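Beta-ketoacyl-[acyl-carrier-protein] synthase FabY (Pseudomonas aeruginosa, PDB 4CW4) catalyses the condensation of acetyl-CoA with malonyl-ACP to form acetoacetyl-ACP, the primer that starts fatty acid synthesis in Pseudomonas aeruginosa. Local coordinates at residues His188-Gln193 against Ser313-Leu318; Gly227-Gln232 against Gly284-Phe289. All coordinates share one frame; numbering follows the deposited sequence.

Contact 1 of 2, residues His188-Gln193 against Ser313-Leu318; sequences HPRGLQ and SEAPIL
The hydroxyl of S313 reaches the first turn of helix 190-204 and gives its proton to the backbone carbonyl of G191, OG to O 2.7 Å. The bond lies in the carbonyl plane on a lone pair of the oxygen, with a C=O...OG angle of 130°. It is the rotation of the serine about its first torsion, with OG anti to the backbone N (chi1 -175°), that carries the hydroxyl over to the helix. Two residues along, the methyl of A315 packs against the same turn: its CB lies 3.8 Å from the backbone N of G191 and also touches the aliphatic stem of R190, closest at CG. Small residues suit both sides here. With no side chain on G191 and only a methyl on A315, the two backbones come within 5.0 Å, CA to CA. R190 runs out extended from CG to NE, so CB, CG and CD all pass near that methyl, while the charged end travels on to a salt bridge between its NE and E365.

In the second shell, P189 occupies the N-cap position, and its carbonyl O receives the backbone N-H groups of both L192 and Q193, which sets the first turn in place. The side chain of D234 accepts from the backbone N of R190, adding a further hold on the helix start. M194, one turn on, lies against both S313 and A315. The contact thus fits the beginning of helix 190-204 against the end of strand 307-314 and the loop that follows, within the thiolase-like fold of the N-terminal half. Chemically, one directed hydrogen bond settles the buried hydroxyl and fixes the serine's rotation, while the rest is van der Waals contact of the A315 methyl with the helix backbone and the arginine stem, and the arginine's charge is paired away from the interface.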
ATOM      1  N   HIS A 188     -15.527  -0.503  12.907  1.00 13.29           N
ATOM      2  CA  HIS A 188     -14.839  -0.759  11.651  1.00 12.56           C
ATOM      3  C   HIS A 188     -15.109   0.330  10.616  1.00 11.87           C
ATOM      4  O   HIS A 188     -16.270   0.661  10.364  1.00 13.83           O
ATOM      5  CB  HIS A 188     -15.309  -2.084  11.075  1.00 12.68           C
ATOM      6  CG  HIS A 188     -14.930  -3.263  11.898  1.00 12.96           C
ATOM      7  ND1 HIS A 188     -15.446  -4.518  11.667  1.00 12.47           N
ATOM      8  CD2 HIS A 188     -14.097  -3.382  12.959  1.00 13.36           C
ATOM      9  CE1 HIS A 188     -14.929  -5.367  12.539  1.00 13.06           C
ATOM     10  NE2 HIS A 188     -14.115  -4.701  13.340  1.00 14.12           N
ATOM     11  N   PRO A 189     -14.051   0.856   9.978  1.00 11.36           N
ATOM     12  CA  PRO A 189     -14.276   1.677   8.785  1.00 11.03           C
ATOM     13  C   PRO A 189     -15.108   0.955   7.723  1.00 11.28           C
ATOM     14  O   PRO A 189     -15.081  -0.295   7.617  1.00 10.66           O
ATOM     15  CB  PRO A 189     -12.869   1.921   8.254  1.00 11.69           C
ATOM     16  CG  PRO A 189     -11.983   1.785   9.429  1.00 12.35           C
ATOM     17  CD  PRO A 189     -12.614   0.699  10.254  1.00 12.54           C
ATOM     18  N   ARG A 190     -15.823   1.737   6.920  1.00 12.03           N
ATOM     19  CA  ARG A 190     -16.706   1.184   5.887  1.00 11.31           C
ATOM     20  C   ARG A 190     -15.949   0.257   4.931  1.00 11.05           C
ATOM     21  O   ARG A 190     -16.477  -0.781   4.555  1.00 11.58           O
ATOM     22  CB  ARG A 190     -17.376   2.313   5.116  1.00 12.20           C
ATOM     23  CG  ARG A 190     -18.358   1.838   4.048  1.00 12.02           C
ATOM     24  CD  ARG A 190     -19.171   2.999   3.525  1.00 12.85           C
ATOM     25  NE  ARG A 190     -20.072   2.612   2.446  1.00 12.18           N
ATOM     26  CZ  ARG A 190     -21.273   2.076   2.628  1.00 12.63           C
ATOM     27  NH1 ARG A 190     -21.728   1.843   3.852  1.00 14.29           N
ATOM     28  NH2 ARG A 190     -22.025   1.770   1.586  1.00 13.68           N
ATOM     29  N   GLY A 191     -14.714   0.602   4.583  1.00 11.12           N
ATOM     30  CA  GLY A 191     -13.940  -0.246   3.685  1.00 10.41           C
ATOM     31  C   GLY A 191     -13.654  -1.621   4.267  1.00 11.25           C
ATOM     32  O   GLY A 191     -13.537  -2.591   3.534  1.00 11.19           O
ATOM     33  N   LEU A 192     -13.537  -1.702   5.591  1.00 11.50           N
ATOM     34  CA  LEU A 192     -13.307  -2.981   6.232  1.00 11.56           C
ATOM     35  C   LEU A 192     -14.591  -3.788   6.301  1.00 11.36           C
ATOM     36  O   LEU A 192     -14.555  -4.992   6.094  1.00 11.45           O
ATOM     37  CB  LEU A 192     -12.666  -2.817   7.605  1.00 10.96           C
ATOM     38  CG  LEU A 192     -11.315  -2.092   7.603  1.00 11.98           C
ATOM     39  CD1 LEU A 192     -10.592  -2.320   8.936  1.00 12.03           C
ATOM     40  CD2 LEU A 192     -10.413  -2.488   6.418  1.00 12.17           C
ATOM     41  N   GLN A 193     -15.718  -3.130   6.585  1.00 11.48           N
ATOM     42  CA  GLN A 193     -17.015  -3.790   6.528  1.00 11.54           C
ATOM     43  C   GLN A 193     -17.235  -4.397   5.143  1.00 12.15           C
ATOM     44  O   GLN A 193     -17.653  -5.543   5.021  1.00 11.91           O
ATOM     45  CB  GLN A 193     -18.128  -2.791   6.824  1.00 11.90           C
ATOM     46  CG  GLN A 193     -18.028  -2.119   8.193  1.00 13.10           C
ATOM     47  CD  GLN A 193     -19.025  -1.020   8.362  1.00 16.04           C
ATOM     48  OE1 GLN A 193     -19.874  -0.788   7.514  1.00 18.56           O
ATOM     49  NE2 GLN A 193     -18.944  -0.350   9.472  1.00 20.08           N
ATOM     50  N   SER A 313     -10.781  -3.398  -1.548  1.00  9.10           N
ATOM     51  CA  SER A 313     -11.928  -2.758  -0.962  1.00  9.28           C
ATOM     52  C   SER A 313     -11.649  -1.272  -0.830  1.00  9.36           C
ATOM     53  O   SER A 313     -10.658  -0.886  -0.214  1.00  9.92           O
ATOM     54  CB  SER A 313     -12.220  -3.311   0.417  1.00 10.82           C
ATOM     55  OG  SER A 313     -13.422  -2.716   0.883  1.00 11.52           O
ATOM     56  N   GLU A 314     -12.500  -0.461  -1.424  1.00  8.78           N
ATOM     57  CA  GLU A 314     -12.363   0.984  -1.373  1.00  9.50           C
ATOM     58  C   GLU A 314     -13.729   1.611  -1.118  1.00  8.46           C
ATOM     59  O   GLU A 314     -14.701   1.314  -1.807  1.00  8.44           O
ATOM     60  CB  GLU A 314     -11.766   1.538  -2.670  1.00 11.26           C
ATOM     61  CG  GLU A 314     -11.184   2.935  -2.519  1.00 12.56           C
ATOM     62  CD  GLU A 314      -9.693   2.939  -2.283  1.00 11.50           C
ATOM     63  OE1 GLU A 314      -8.944   2.306  -3.053  1.00 10.94           O
ATOM     64  OE2 GLU A 314      -9.248   3.627  -1.350  1.00 12.15           O
ATOM     65  N   ALA A 315     -13.779   2.494  -0.124  1.00 10.26           N
ATOM     66  CA  ALA A 315     -14.980   3.220   0.240  1.00  9.48           C
ATOM     67  C   ALA A 315     -14.599   4.697   0.378  1.00  9.86           C
ATOM     68  O   ALA A 315     -14.404   5.212   1.473  1.00 11.10           O
ATOM     69  CB  ALA A 315     -15.566   2.675   1.559  1.00 10.91           C
ATOM     70  N   PRO A 316     -14.460   5.386  -0.763  1.00 10.48           N
ATOM     71  CA  PRO A 316     -13.915   6.738  -0.789  1.00 11.11           C
ATOM     72  C   PRO A 316     -14.965   7.834  -0.922  1.00 11.50           C
ATOM     73  O   PRO A 316     -14.576   8.968  -1.197  1.00 11.87           O
ATOM     74  CB  PRO A 316     -13.077   6.699  -2.047  1.00 12.08           C
ATOM     75  CG  PRO A 316     -13.949   5.889  -2.990  1.00 11.88           C
ATOM     76  CD  PRO A 316     -14.641   4.855  -2.125  1.00 11.16           C
ATOM     77  N   ILE A 317     -16.247   7.531  -0.722  1.00 10.56           N
ATOM     78  CA  ILE A 317     -17.285   8.534  -0.886  1.00 10.41           C
ATOM     79  C   ILE A 317     -17.357   9.364   0.405  1.00 10.53           C
ATOM     80  O   ILE A 317     -18.191   9.127   1.276  1.00 11.95           O
ATOM     81  CB  ILE A 317     -18.641   7.942  -1.276  1.00 11.84           C
ATOM     82  CG1 ILE A 317     -18.499   7.013  -2.499  1.00 11.29           C
ATOM     83  CG2 ILE A 317     -19.608   9.068  -1.572  1.00 13.23           C
ATOM     84  CD1 ILE A 317     -19.755   6.226  -2.819  1.00 12.17           C
ATOM     85  N   LEU A 318     -16.441  10.333   0.489  1.00 10.56           N
ATOM     86  CA  LEU A 318     -16.209  11.162   1.670  1.00 10.67           C
ATOM     87  C   LEU A 318     -15.906  12.548   1.141  1.00 10.86           C
ATOM     88  O   LEU A 318     -15.301  12.665   0.076  1.00 11.11           O
ATOM     89  CB  LEU A 318     -15.009  10.646   2.474  1.00 12.40           C
ATOM     90  CG  LEU A 318     -15.115   9.224   3.037  1.00 14.68           C
ATOM     91  CD1 LEU A 318     -13.764   8.705   3.531  1.00 16.12           C
ATOM     92  CD2 LEU A 318     -16.141   9.196   4.150  1.00 15.78           C
TER

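Contact 2 of 2, residues Gly227-Gln232 against Gly284-Phe289; sequences GSIMSQ and GACATF
I229 presses its CG2 methyl into a polar corner of the opposite segment, 3.1 Å from T288 OG1 and 3.4 Å from A285 O. CG1 sits between its backbone N and carbonyl carbon (chi1 68°), and this rotation sends CG2 toward the threonine hydroxyl, where the contact is short. The corner is held by its own hydrogen bonds. T288 OG1 accepts from the backbone N of G284 at 2.8 Å, nearly straight at 171°, and donates to A285 O at 2.7 Å; the same carbonyl also takes the backbone N of T288. The threonine hydroxyl thus accepts and donates at once, while its CB lies against I229 CG2.

These bonds brace what corresponds to the nucleophilic elbow of the thiolase-like fold, between strand 278-283 and helix 288-301, which presents the inferred active-site C286 near H439 and H477, both predicted catalytic.

Toward C286 the fit is less close: I229 CD1 lies 4.1 Å from SG in one conformer of the cysteine, a contact left doubtful by the second. The loop 227-232 also meets the second subunit, where F260 of that chain lies against I229.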
ATOM      1  N   GLY A 227      -6.412  -4.685  -0.193  1.00 10.32           N
ATOM      2  CA  GLY A 227      -6.026  -3.359   0.269  1.00 10.51           C
ATOM      3  C   GLY A 227      -6.872  -2.255  -0.336  1.00 10.21           C
ATOM      4  O   GLY A 227      -7.871  -2.514  -1.011  1.00 10.34           O
ATOM      5  N   SER A 228      -6.480  -1.018  -0.050  1.00 10.44           N
ATOM      6  CA  SER A 228      -7.105   0.188  -0.617  1.00 10.48           C
ATOM      7  C   SER A 228      -5.979   1.120  -1.044  1.00 10.50           C
ATOM      8  O   SER A 228      -4.845   0.977  -0.566  1.00 10.97           O
ATOM      9  CB  SER A 228      -7.969   0.897   0.430  1.00 10.69           C
ATOM     10  OG  SER A 228      -7.177   1.319   1.543  1.00 12.28           O
ATOM     11  N   ILE A 229      -6.252   2.061  -1.946  1.00 10.52           N
ATOM     12  CA  ILE A 229      -5.243   3.080  -2.237  1.00 10.31           C
ATOM     13  C   ILE A 229      -5.308   4.308  -1.346  1.00 11.80           C
ATOM     14  O   ILE A 229      -4.297   4.976  -1.180  1.00 12.56           O
ATOM     15  CB  ILE A 229      -5.178   3.546  -3.717  1.00 10.99           C
ATOM     16  CG1 ILE A 229      -6.421   4.333  -4.155  1.00 12.26           C
ATOM     17  CG2 ILE A 229      -4.900   2.356  -4.626  1.00 12.63           C
ATOM     18  CD1 ILE A 229      -6.263   4.919  -5.582  1.00 12.58           C
ATOM     19  N   MET A 230      -6.477   4.630  -0.788  0.64 11.69           N
ATOM     20  CA  MET A 230      -6.593   5.847   0.031  0.64 12.72           C
ATOM     21  C   MET A 230      -6.180   5.682   1.489  0.64 12.15           C
ATOM     22  O   MET A 230      -5.930   6.684   2.158  0.64 11.81           O
ATOM     23  CB  MET A 230      -8.022   6.398   0.019  0.64 15.82           C
ATOM     24  CG  MET A 230      -8.612   6.702  -1.353  0.64 18.06           C
ATOM     25  SD  MET A 230      -7.694   7.916  -2.319  0.64 20.22           S
ATOM     26  CE  MET A 230      -7.738   9.281  -1.197  0.64 20.07           C
ATOM     27  N   SER A 231      -6.078   4.432   1.951  0.64 11.48           N
ATOM     28  CA  SER A 231      -6.240   4.058   3.366  0.64 11.71           C
ATOM     29  C   SER A 231      -7.729   4.230   3.688  0.64 11.88           C
ATOM     30  O   SER A 231      -8.486   4.767   2.874  0.64 12.42           O
ATOM     31  CB  SER A 231      -5.375   4.902   4.319  0.64 11.63           C
ATOM     32  OG  SER A 231      -4.007   4.903   3.921  0.64 12.97           O
ATOM     33  N   GLN A 232      -8.168   3.764   4.853  1.00 11.76           N
ATOM     34  CA  GLN A 232      -9.552   3.964   5.269  1.00 10.74           C
ATOM     35  C   GLN A 232      -9.629   5.349   5.901  1.00 11.01           C
ATOM     36  O   GLN A 232      -9.096   5.567   6.991  1.00 12.62           O
ATOM     37  CB  GLN A 232     -10.023   2.872   6.238  1.00 10.88           C
ATOM     38  CG  GLN A 232     -10.228   1.484   5.582  1.00 11.24           C
ATOM     39  CD  GLN A 232      -8.918   0.832   5.184  1.00 11.61           C
ATOM     40  OE1 GLN A 232      -8.659   0.596   4.004  1.00 12.07           O
ATOM     41  NE2 GLN A 232      -8.105   0.511   6.168  1.00 12.81           N
ATOM     42  N   GLY A 284      -0.960   0.423  -6.832  1.00 10.93           N
ATOM     43  CA  GLY A 284      -0.555   0.979  -8.103  1.00 10.63           C
ATOM     44  C   GLY A 284      -1.628   1.949  -8.562  1.00 11.63           C
ATOM     45  O   GLY A 284      -2.099   1.877  -9.693  1.00 11.73           O
ATOM     46  N   ALA A 285      -2.063   2.805  -7.647  1.00 11.96           N
ATOM     47  CA  ALA A 285      -3.117   3.761  -7.939  1.00 12.80           C
ATOM     48  C   ALA A 285      -4.350   3.047  -8.528  1.00 12.42           C
ATOM     49  O   ALA A 285      -4.785   2.021  -7.995  1.00 11.36           O
ATOM     50  CB  ALA A 285      -2.590   4.883  -8.841  1.00 15.00           C
ATOM     51  N   CYS A 286      -4.909   3.570  -9.593  0.59 13.23           N
ATOM     52  CA  CYS A 286      -6.163   3.030 -10.031  0.59 12.58           C
ATOM     53  C   CYS A 286      -6.019   1.716 -10.863  0.59 13.23           C
ATOM     54  O   CYS A 286      -7.030   1.173 -11.336  0.59 14.64           O
ATOM     55  CB  CYS A 286      -6.969   4.169 -10.675  0.59  9.28           C
ATOM     56  SG  CYS A 286      -7.685   5.346  -9.415  0.59 13.22           S
ATOM     57  N   ALA A 287      -4.787   1.168 -10.942  1.00 12.07           N
ATOM     58  CA  ALA A 287      -4.513  -0.179 -11.474  1.00 11.95           C
ATOM     59  C   ALA A 287      -4.248  -1.216 -10.393  1.00 10.28           C
ATOM     60  O   ALA A 287      -3.861  -2.339 -10.674  1.00 11.92           O
ATOM     61  CB  ALA A 287      -3.366  -0.129 -12.434  1.00 13.59           C
ATOM     62  N   THR A 288      -4.488  -0.842  -9.142  1.00  9.72           N
ATOM     63  CA  THR A 288      -4.112  -1.659  -7.993  1.00  9.36           C
ATOM     64  C   THR A 288      -4.569  -3.123  -8.044  1.00  9.47           C
ATOM     65  O   THR A 288      -3.777  -4.019  -7.733  1.00  9.98           O
ATOM     66  CB  THR A 288      -4.593  -0.963  -6.691  1.00 10.05           C
ATOM     67  OG1 THR A 288      -3.721   0.129  -6.392  1.00 10.56           O
ATOM     68  CG2 THR A 288      -4.635  -1.903  -5.500  1.00  9.90           C
ATOM     69  N   PHE A 289      -5.817  -3.403  -8.411  1.00  9.73           N
ATOM     70  CA  PHE A 289      -6.226  -4.797  -8.352  1.00  9.71           C
ATOM     71  C   PHE A 289      -5.363  -5.676  -9.248  1.00  9.73           C
ATOM     72  O   PHE A 289      -5.034  -6.784  -8.870  1.00  9.80           O
ATOM     73  CB  PHE A 289      -7.713  -4.983  -8.667  1.00  9.31           C
ATOM     74  CG  PHE A 289      -8.074  -6.409  -8.944  1.00 10.70           C
ATOM     75  CD1 PHE A 289      -8.253  -7.306  -7.909  1.00 10.98           C
ATOM     76  CD2 PHE A 289      -8.191  -6.861 -10.240  1.00 10.11           C
ATOM     77  CE1 PHE A 289      -8.570  -8.603  -8.157  1.00 11.15           C
ATOM     78  CE2 PHE A 289      -8.506  -8.180 -10.493  1.00 10.50           C
ATOM     79  CZ  PHE A 289      -8.691  -9.052  -9.451  1.00 10.49           C
TER

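How the contacts relate
The centres of contacts 1 and 2 are about 12 Å apart, and both belong to the N-terminal half of the ketosynthase. Along the chain the order is 188-193, 227-232, 284-289, 313-318, so contact 2 is nested within the loop that contact 1 closes. Helix 288-301 is followed, after a short connection, by strand 307-314, and strand 222-225, which pairs with that strand, runs into loop 227-232. E314 couples the two: its OE1 and OE2 lie 2.9 Å from I229 N and 3.0 Å from M230 N, probable hydrogen bonds. One strand end thus faces the start of helix 190-204 and, through E314, probably helps to hold the loop beside C286, the inferred active-site cysteine.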